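Local atomic coordinates of uncharacterized protein Q64V53_BACFR (Bacteroides fragilis, PDB entry 2RA8), a protein that is of unknown function but combines an N-terminal WGR domain with a leucine-rich-repeat domain. Residues M314-Y318 / P350-E354; L299-V303 / K329-M333; L254-V260 / L281-S287. All coordinates share one frame; numbering follows the deposited sequence.

Interaction 1 (M314-Y318 / P350-E354); sequences MKYNY and PMITE
Two tyrosines of the loop after strand 311-313, Y316 and Y318, reach across to the C-terminal tail and hold it by its backbone and by aromatic packing. The segments run in opposite directions without forming a sheet, and their grip centres on I352. Y316 OH donates to I352 O at 2.8 Å, approaching from above the carbonyl plane, while I352 N donates to Y318 OH at 3.1 Å with an N-H...O angle of 152°. The peptide N-H and C=O of one tail residue are therefore each answered by a different phenol.

Each ring also carries a tail side chain on a face. E354 CB sits 3.6 Å from the centroid of the Y316 ring, almost on its normal, with E354 CG over the same face, toward CD2. CG of E354 is turned anti to the backbone N (chi1 -161°), and the extended chain beyond it brings the carboxylate back past Y316 CB, its plane tilted 40° from the ring. A water completes this end, donating to K315 O and to E354 OE1, each at 2.7 Å. On Y318, M351 CB lies over the ring toward its rim, and the selenium follows in a Met-aromatic contact, M351 SE standing 4.0 Å from the Y318 ring centroid.

The loop that presents the tyrosines is itself pinned: N317 ND2 donates to M314 O nearly straight, at 2.9 Å, and to V337 O. Backbone hydrogen bonds tie M314 to D336 of strand 334-336, and K315 to A288 and Y318 to L291, both in the loop that follows strand 283-285. The tail crosses the loops after three successive parallel strands: T353 touches D261 after strand 256-260, E354 touches A288, and the tyrosines follow strand 311-313.

Interaction 2 (L299-V303 / K329-M333); sequences LLDHV and KSLPM
No flat side chain takes part where L300 and V303 meet S330, L331 and P332, which means that no ring or amide face or edge is used; the puckered P332 ring is met at CD by V303 CG1, 4.4 Å away. V303 CG1 also stands 4.4 Å from S330 O, so one methyl group faces both the last carbonyl of helix 321-330 and the proline two residues on. It gets there because V303 turns CG1 anti to the backbone N (chi1 -173°).

The closest touch is L300 CD2 against S330 CB, at 3.5 Å. Of the two methyl branches of L300, CD2 does this work, coming alongside the serine beta carbon with the hydroxyl farther off. S330 OG itself turns back to E326 O, one helical turn earlier, in a weak hydrogen bond, while the CH2 group faces the leucine. L331, the first residue to leave helical geometry, sends CD2 toward the same place. That methyl lies 4.4 Å from L300 CD2 and 4.5 Å from V303 CG1, bridging L300 and V303.

In 299-303 the chain turns just after helix 293-300, with H302 N bonded to L299 O. After this turn V303 points at the end of helix 321-330, and L300 reaches it with its CD2 methyl. L300 continues along that helix onto M323, E326 and L327, and L299 and L331 both pack on I306 of helix 303-306.

With 215 Å² buried and most methyl distances near 4.4 Å, this is a modest surface contact between two neighbouring helix ends. It rests on dispersion and on the shielding of aliphatic groups from water; no polar bond fixes its direction, and the shape of the methyl groups sets the fit.

Interaction 3 (L254-V260 / L281-S287); sequences LKWLGIV and LETMDIS
Strands 256-260 and 283-285 run parallel, 9° apart with axes 5.0 Å from each other, and pair W256 with T283, L257 with M284 and G258 with D285. At the entrance K255 O accepts from both E282 N and T283 N, at 2.8 and 2.9 Å; farther on, D285 N donates to L257 O, while the bonds from L257 N to T283 O and from I259 N to D285 O are weak.

W256, T283 and D285 share one face of the sheet. The indole runs over T283, whose CG2 sits 3.6 Å from the centroid of the six-membered ring, close to its normal. W256 NE1 donates in the ring plane to D285 OD2 (2.8 Å), using the oxygen's anti lone pair; the carboxylate plane is turned 68° from the ring. D285 OD1 takes S287 OG on its syn lone pair, at 2.8 Å, and N313 ND2 as well, so the buried carboxylate is held at both oxygens. L257 points to the other face, where its CB meets CD1 of L281, which precedes strand 283-285, at 4.0 Å.

Helix 265-274 connects the two strands, giving a beta-alpha-beta unit of the long parallel sheet, as expected in a leucine-rich-repeat domain.

In the fold
The three contacts follow the end of the parallel sheet toward the C-terminus. Interaction 3 pairs two strands inside it; interaction 1 lies about 17 Å away between centres, in the loops beyond the strand ends, where K315 O approaches S287 CB at 3.1 Å and M314 CG meets I286 CD1 at 3.5 Å. Interaction 2 lies among the helices, its centre about 16 Å from that of interaction 3 and about 20 Å from that of interaction 1. Two selenomethionines join the layers: M284 CE touches L299 CD2 at 3.6 Å, and M314 SE touches L299 CD1 at 4.1 Å. With the function unknown, none of the three can be tied to an active site or pocket.

Interaction 1 (M314-Y318 / P350-E354)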
loop_
_atom_site.group_PDB
_atom_site.type_symbol
_atom_site.label_atom_id
_atom_site.label_comp_id
_atom_site.label_asym_id
_atom_site.label_seq_id
_atom_site.Cartn_x
_atom_site.Cartn_y
_atom_site.Cartn_z
HETATM N N MSE A 314 -13.515 -3.938 12.796
HETATM C CA MSE A 314 -12.577 -4.879 13.401
HETATM C C MSE A 314 -11.510 -5.239 12.394
HETATM O O MSE A 314 -10.920 -6.319 12.442
HETATM C CB MSE A 314 -13.316 -6.139 13.858
HETATM C CG MSE A 314 -14.376 -5.868 14.932
HETATM SE SE MSE A 314 -15.342 -7.450 15.536
HETATM C CE MSE A 314 -16.858 -7.370 14.352
ATOM N N LYS A 315 -11.264 -4.317 11.467
ATOM C CA LYS A 315 -10.263 -4.505 10.423
ATOM C C LYS A 315 -8.918 -4.694 11.072
ATOM O O LYS A 315 -8.458 -3.841 11.821
ATOM C CB LYS A 315 -10.272 -3.294 9.496
ATOM C CG LYS A 315 -9.482 -3.448 8.211
ATOM C CD LYS A 315 -9.929 -2.390 7.209
ATOM C CE LYS A 315 -8.858 -2.096 6.173
ATOM N NZ LYS A 315 -8.415 -3.323 5.465
ATOM N N TYR A 316 -8.283 -5.824 10.759
ATOM C CA TYR A 316 -6.999 -6.257 11.328
ATOM C C TYR A 316 -7.334 -6.797 12.695
ATOM O O TYR A 316 -7.604 -6.043 13.640
ATOM C CB TYR A 316 -5.954 -5.132 11.450
ATOM C CG TYR A 316 -4.610 -5.649 11.956
ATOM C CD1 TYR A 316 -4.374 -5.807 13.325
ATOM C CD2 TYR A 316 -3.621 -6.084 11.068
ATOM C CE1 TYR A 316 -3.199 -6.393 13.797
ATOM C CE2 TYR A 316 -2.435 -6.677 11.538
ATOM C CZ TYR A 316 -2.240 -6.826 12.902
ATOM O OH TYR A 316 -1.098 -7.425 13.390
ATOM N N ASN A 317 -7.325 -8.121 12.801
ATOM C CA ASN A 317 -7.679 -8.797 14.043
ATOM C C ASN A 317 -7.065 -10.176 14.124
ATOM O O ASN A 317 -6.284 -10.580 13.262
ATOM C CB ASN A 317 -9.201 -8.936 14.116
ATOM C CG ASN A 317 -9.761 -9.771 12.972
ATOM O OD1 ASN A 317 -9.473 -10.964 12.863
ATOM N ND2 ASN A 317 -10.555 -9.146 12.109
ATOM N N TYR A 318 -7.430 -10.911 15.166
ATOM C CA TYR A 318 -6.931 -12.264 15.365
ATOM C C TYR A 318 -8.099 -13.179 15.668
ATOM O O TYR A 318 -8.020 -14.030 16.548
ATOM C CB TYR A 318 -5.909 -12.300 16.517
ATOM C CG TYR A 318 -4.497 -11.903 16.135
ATOM C CD1 TYR A 318 -3.582 -12.855 15.679
ATOM C CD2 TYR A 318 -4.069 -10.579 16.237
ATOM C CE1 TYR A 318 -2.272 -12.495 15.336
ATOM C CE2 TYR A 318 -2.765 -10.211 15.897
ATOM C CZ TYR A 318 -1.877 -11.172 15.451
ATOM O OH TYR A 318 -0.593 -10.806 15.131
ATOM N N PRO A 350 4.291 -14.424 18.338
ATOM C CA PRO A 350 3.597 -13.473 19.217
ATOM C C PRO A 350 2.657 -12.607 18.433
ATOM O O PRO A 350 2.996 -12.136 17.350
ATOM C CB PRO A 350 4.738 -12.659 19.823
ATOM C CG PRO A 350 5.875 -13.637 19.839
ATOM C CD PRO A 350 5.751 -14.302 18.486
HETATM N N MSE A 351 1.463 -12.390 18.968
HETATM C CA MSE A 351 0.483 -11.562 18.287
HETATM C C MSE A 351 0.802 -10.112 18.523
HETATM O O MSE A 351 0.997 -9.682 19.665
HETATM C CB MSE A 351 -0.919 -11.889 18.794
HETATM C CG MSE A 351 -1.312 -13.341 18.566
HETATM SE SE MSE A 351 -3.099 -13.744 19.184
HETATM C CE MSE A 351 -2.709 -13.898 21.080
ATOM N N ILE A 352 0.862 -9.347 17.437
ATOM C CA ILE A 352 1.190 -7.929 17.516
ATOM C C ILE A 352 0.134 -7.030 16.927
ATOM O O ILE A 352 -0.768 -7.489 16.217
ATOM C CB ILE A 352 2.522 -7.649 16.800
ATOM C CG1 ILE A 352 2.431 -8.104 15.343
ATOM C CG2 ILE A 352 3.651 -8.377 17.510
ATOM C CD1 ILE A 352 3.684 -7.822 14.524
ATOM N N THR A 353 0.246 -5.740 17.231
ATOM C CA THR A 353 -0.685 -4.732 16.724
ATOM C C THR A 353 -0.353 -4.420 15.278
ATOM O O THR A 353 0.739 -4.737 14.801
ATOM C CB THR A 353 -0.602 -3.434 17.557
ATOM O OG1 THR A 353 0.758 -2.988 17.610
ATOM C CG2 THR A 353 -1.103 -3.668 18.977
ATOM N N GLU A 354 -1.287 -3.796 14.569
ATOM C CA GLU A 354 -1.081 -3.467 13.159
ATOM C C GLU A 354 0.150 -2.615 12.869
ATOM O O GLU A 354 0.920 -2.929 11.963
ATOM C CB GLU A 354 -2.312 -2.767 12.591
ATOM C CG GLU A 354 -2.376 -2.793 11.073
ATOM C CD GLU A 354 -3.506 -1.950 10.519
ATOM O OE1 GLU A 354 -4.642 -2.065 11.022
ATOM O OE2 GLU A 354 -3.263 -1.174 9.573
HETATM O O HOH W 1 -7.333 -1.653 10.695
#

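Interaction 2 (L299-V303 / K329-M333)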
loop_
_atom_site.group_PDB
_atom_site.type_symbol
_atom_site.label_atom_id
_atom_site.label_comp_id
_atom_site.label_asym_id
_atom_site.label_seq_id
_atom_site.Cartn_x
_atom_site.Cartn_y
_atom_site.Cartn_z
ATOM N N LEU A 299 -19.194 -9.262 22.477
ATOM C CA LEU A 299 -20.173 -8.622 21.611
ATOM C C LEU A 299 -21.360 -9.512 21.418
ATOM O O LEU A 299 -22.503 -9.072 21.563
ATOM C CB LEU A 299 -19.570 -8.311 20.243
ATOM C CG LEU A 299 -18.460 -7.270 20.184
ATOM C CD1 LEU A 299 -17.804 -7.324 18.812
ATOM C CD2 LEU A 299 -19.033 -5.886 20.467
ATOM N N LEU A 300 -21.098 -10.771 21.078
ATOM C CA LEU A 300 -22.165 -11.744 20.854
ATOM C C LEU A 300 -22.998 -12.014 22.089
ATOM O O LEU A 300 -24.183 -12.324 21.973
ATOM C CB LEU A 300 -21.588 -13.068 20.336
ATOM C CG LEU A 300 -20.979 -13.035 18.937
ATOM C CD1 LEU A 300 -20.344 -14.379 18.616
ATOM C CD2 LEU A 300 -22.055 -12.691 17.925
ATOM N N ASP A 301 -22.387 -11.906 23.271
ATOM C CA ASP A 301 -23.100 -12.124 24.532
ATOM C C ASP A 301 -23.887 -10.898 24.926
ATOM O O ASP A 301 -24.594 -10.900 25.934
ATOM C CB ASP A 301 -22.124 -12.436 25.684
ATOM C CG ASP A 301 -21.443 -13.795 25.546
ATOM O OD1 ASP A 301 -22.040 -14.719 24.957
ATOM O OD2 ASP A 301 -20.313 -13.944 26.055
ATOM N N HIS A 302 -23.764 -9.835 24.136
ATOM C CA HIS A 302 -24.453 -8.582 24.427
ATOM C C HIS A 302 -24.936 -7.886 23.185
ATOM O O HIS A 302 -24.719 -6.685 23.024
ATOM C CB HIS A 302 -23.516 -7.638 25.176
ATOM C CG HIS A 302 -23.135 -8.118 26.538
ATOM N ND1 HIS A 302 -24.033 -8.173 27.584
ATOM C CD2 HIS A 302 -21.955 -8.562 27.032
ATOM C CE1 HIS A 302 -23.422 -8.630 28.662
ATOM N NE2 HIS A 302 -22.159 -8.873 28.354
ATOM N N VAL A 303 -25.590 -8.627 22.296
ATOM C CA VAL A 303 -26.102 -8.043 21.059
ATOM C C VAL A 303 -27.064 -6.920 21.370
ATOM O O VAL A 303 -27.175 -5.955 20.617
ATOM C CB VAL A 303 -26.831 -9.098 20.206
ATOM C CG1 VAL A 303 -27.202 -8.511 18.857
ATOM C CG2 VAL A 303 -25.947 -10.327 20.034
ATOM N N LYS A 329 -23.136 -13.825 10.916
ATOM C CA LYS A 329 -24.535 -14.237 10.988
ATOM C C LYS A 329 -25.318 -13.721 12.174
ATOM O O LYS A 329 -26.523 -13.496 12.063
ATOM C CB LYS A 329 -24.631 -15.765 10.969
ATOM C CG LYS A 329 -26.021 -16.295 10.658
ATOM C CD LYS A 329 -26.077 -17.812 10.766
ATOM C CE LYS A 329 -27.368 -18.360 10.169
ATOM N NZ LYS A 329 -28.580 -17.745 10.777
ATOM N N SER A 330 -24.651 -13.536 13.310
ATOM C CA SER A 330 -25.325 -13.063 14.517
ATOM C C SER A 330 -25.438 -11.556 14.665
ATOM O O SER A 330 -26.280 -11.074 15.420
ATOM C CB SER A 330 -24.637 -13.641 15.758
ATOM O OG SER A 330 -24.702 -15.058 15.763
ATOM N N LEU A 331 -24.602 -10.795 13.964
ATOM C CA LEU A 331 -24.679 -9.336 14.059
ATOM C C LEU A 331 -25.443 -8.767 12.887
ATOM O O LEU A 331 -25.136 -9.056 11.734
ATOM C CB LEU A 331 -23.270 -8.726 14.142
ATOM C CG LEU A 331 -22.495 -9.090 15.422
ATOM C CD1 LEU A 331 -21.169 -8.353 15.464
ATOM C CD2 LEU A 331 -23.327 -8.728 16.646
ATOM N N PRO A 332 -26.468 -7.942 13.164
ATOM C CA PRO A 332 -27.295 -7.332 12.117
ATOM C C PRO A 332 -26.730 -6.179 11.329
ATOM O O PRO A 332 -27.214 -5.891 10.237
ATOM C CB PRO A 332 -28.558 -6.929 12.876
ATOM C CG PRO A 332 -28.007 -6.521 14.208
ATOM C CD PRO A 332 -27.011 -7.632 14.503
HETATM N N MSE A 333 -25.710 -5.504 11.847
HETATM C CA MSE A 333 -25.160 -4.366 11.119
HETATM C C MSE A 333 -23.884 -4.677 10.390
HETATM O O MSE A 333 -23.323 -5.768 10.503
HETATM C CB MSE A 333 -24.921 -3.183 12.066
HETATM C CG MSE A 333 -23.613 -3.229 12.848
HETATM SE SE MSE A 333 -23.398 -4.779 13.979
HETATM C CE MSE A 333 -24.643 -4.297 15.373
#

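Interaction 3 (L254-V260 / L281-S287)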
loop_
_atom_site.group_PDB
_atom_site.type_symbol
_atom_site.label_atom_id
_atom_site.label_comp_id
_atom_site.label_asym_id
_atom_site.label_seq_id
_atom_site.Cartn_x
_atom_site.Cartn_y
_atom_site.Cartn_z
ATOM N N LEU A 254 -20.598 12.723 20.092
ATOM C CA LEU A 254 -19.734 11.706 19.484
ATOM C C LEU A 254 -20.544 10.616 18.777
ATOM O O LEU A 254 -21.566 10.158 19.293
ATOM C CB LEU A 254 -18.844 11.070 20.548
ATOM C CG LEU A 254 -17.587 10.372 20.018
ATOM C CD1 LEU A 254 -16.572 11.410 19.558
ATOM C CD2 LEU A 254 -16.985 9.508 21.106
ATOM N N LYS A 255 -20.100 10.224 17.580
ATOM C CA LYS A 255 -20.764 9.183 16.784
ATOM C C LYS A 255 -19.818 8.034 16.508
ATOM O O LYS A 255 -20.237 6.880 16.404
ATOM C CB LYS A 255 -21.216 9.726 15.426
ATOM C CG LYS A 255 -22.339 10.738 15.464
ATOM C CD LYS A 255 -22.744 11.148 14.051
ATOM C CE LYS A 255 -23.851 12.197 14.062
ATOM N NZ LYS A 255 -23.428 13.455 14.740
ATOM N N TRP A 256 -18.539 8.358 16.354
ATOM C CA TRP A 256 -17.512 7.359 16.076
ATOM C C TRP A 256 -16.460 7.441 17.149
ATOM O O TRP A 256 -15.853 8.491 17.361
ATOM C CB TRP A 256 -16.882 7.628 14.686
ATOM C CG TRP A 256 -15.831 6.637 14.220
ATOM C CD1 TRP A 256 -14.747 6.196 14.923
ATOM C CD2 TRP A 256 -15.749 6.025 12.925
ATOM N NE1 TRP A 256 -13.989 5.342 14.143
ATOM C CE2 TRP A 256 -14.581 5.223 12.918
ATOM C CE3 TRP A 256 -16.548 6.073 11.777
ATOM C CZ2 TRP A 256 -14.196 4.483 11.797
ATOM C CZ3 TRP A 256 -16.166 5.334 10.665
ATOM C CH2 TRP A 256 -14.999 4.547 10.685
ATOM N N LEU A 257 -16.261 6.341 17.864
ATOM C CA LEU A 257 -15.239 6.278 18.903
ATOM C C LEU A 257 -14.346 5.096 18.632
ATOM O O LEU A 257 -14.824 3.996 18.345
ATOM C CB LEU A 257 -15.861 6.119 20.287
ATOM C CG LEU A 257 -14.897 5.842 21.462
ATOM C CD1 LEU A 257 -13.833 6.952 21.595
ATOM C CD2 LEU A 257 -15.718 5.738 22.736
ATOM N N GLY A 258 -13.042 5.324 18.724
ATOM C CA GLY A 258 -12.094 4.259 18.489
ATOM C C GLY A 258 -10.830 4.321 19.329
ATOM O O GLY A 258 -10.149 5.353 19.404
ATOM N N ILE A 259 -10.545 3.211 20.001
ATOM C CA ILE A 259 -9.330 3.062 20.789
ATOM C C ILE A 259 -8.827 1.842 20.071
ATOM O O ILE A 259 -9.333 0.735 20.264
ATOM C CB ILE A 259 -9.623 2.768 22.275
ATOM C CG1 ILE A 259 -10.433 3.923 22.891
ATOM C CG2 ILE A 259 -8.315 2.584 23.026
ATOM C CD1 ILE A 259 -9.781 5.283 22.746
ATOM N N VAL A 260 -7.837 2.056 19.219
ATOM C CA VAL A 260 -7.326 1.008 18.353
ATOM C C VAL A 260 -5.872 0.710 18.463
ATOM O O VAL A 260 -5.140 1.349 19.209
ATOM C CB VAL A 260 -7.594 1.400 16.881
ATOM C CG1 VAL A 260 -9.069 1.679 16.672
ATOM C CG2 VAL A 260 -6.770 2.645 16.521
ATOM N N LEU A 281 -23.597 6.095 20.025
ATOM C CA LEU A 281 -22.653 5.819 18.940
ATOM C C LEU A 281 -23.219 5.149 17.728
ATOM O O LEU A 281 -24.176 4.392 17.809
ATOM C CB LEU A 281 -21.495 4.956 19.443
ATOM C CG LEU A 281 -20.575 5.534 20.520
ATOM C CD1 LEU A 281 -19.503 4.508 20.875
ATOM C CD2 LEU A 281 -19.936 6.808 20.006
ATOM N N GLU A 282 -22.610 5.429 16.583
ATOM C CA GLU A 282 -23.012 4.804 15.337
ATOM C C GLU A 282 -21.928 3.815 15.006
ATOM O O GLU A 282 -22.190 2.752 14.444
ATOM C CB GLU A 282 -23.087 5.818 14.192
ATOM C CG GLU A 282 -24.040 6.969 14.418
ATOM C CD GLU A 282 -24.235 7.812 13.171
ATOM O OE1 GLU A 282 -23.234 8.109 12.484
ATOM O OE2 GLU A 282 -25.390 8.185 12.881
ATOM N N THR A 283 -20.694 4.158 15.363
ATOM C CA THR A 283 -19.555 3.295 15.055
ATOM C C THR A 283 -18.669 2.952 16.231
ATOM O O THR A 283 -18.236 3.824 16.981
ATOM C CB THR A 283 -18.668 3.945 13.954
ATOM O OG1 THR A 283 -19.475 4.248 12.808
ATOM C CG2 THR A 283 -17.532 2.993 13.536
HETATM N N MSE A 284 -18.410 1.659 16.399
HETATM C CA MSE A 284 -17.530 1.164 17.448
HETATM C C MSE A 284 -16.301 0.740 16.677
HETATM O O MSE A 284 -16.361 -0.147 15.836
HETATM C CB MSE A 284 -18.150 -0.042 18.151
HETATM C CG MSE A 284 -17.278 -0.646 19.233
HETATM SE SE MSE A 284 -18.053 -2.268 19.966
HETATM C CE MSE A 284 -16.517 -3.417 19.846
ATOM N N ASP A 285 -15.182 1.383 16.959
ATOM C CA ASP A 285 -13.933 1.129 16.253
ATOM C C ASP A 285 -12.962 0.414 17.156
ATOM O O ASP A 285 -12.452 0.994 18.107
ATOM C CB ASP A 285 -13.341 2.474 15.820
ATOM C CG ASP A 285 -12.288 2.352 14.730
ATOM O OD1 ASP A 285 -11.671 1.273 14.561
ATOM O OD2 ASP A 285 -12.068 3.373 14.047
ATOM N N ILE A 286 -12.715 -0.858 16.866
ATOM C CA ILE A 286 -11.801 -1.670 17.650
ATOM C C ILE A 286 -10.910 -2.407 16.699
ATOM O O ILE A 286 -10.744 -3.620 16.787
ATOM C CB ILE A 286 -12.565 -2.679 18.529
ATOM C CG1 ILE A 286 -13.567 -3.462 17.678
ATOM C CG2 ILE A 286 -13.292 -1.938 19.653
ATOM C CD1 ILE A 286 -13.995 -4.783 18.289
ATOM N N SER A 287 -10.323 -1.655 15.779
ATOM C CA SER A 287 -9.439 -2.212 14.763
ATOM C C SER A 287 -7.974 -2.146 15.095
ATOM O O SER A 287 -7.577 -1.675 16.162
ATOM C CB SER A 287 -9.667 -1.478 13.446
ATOM O OG SER A 287 -9.450 -0.089 13.615
#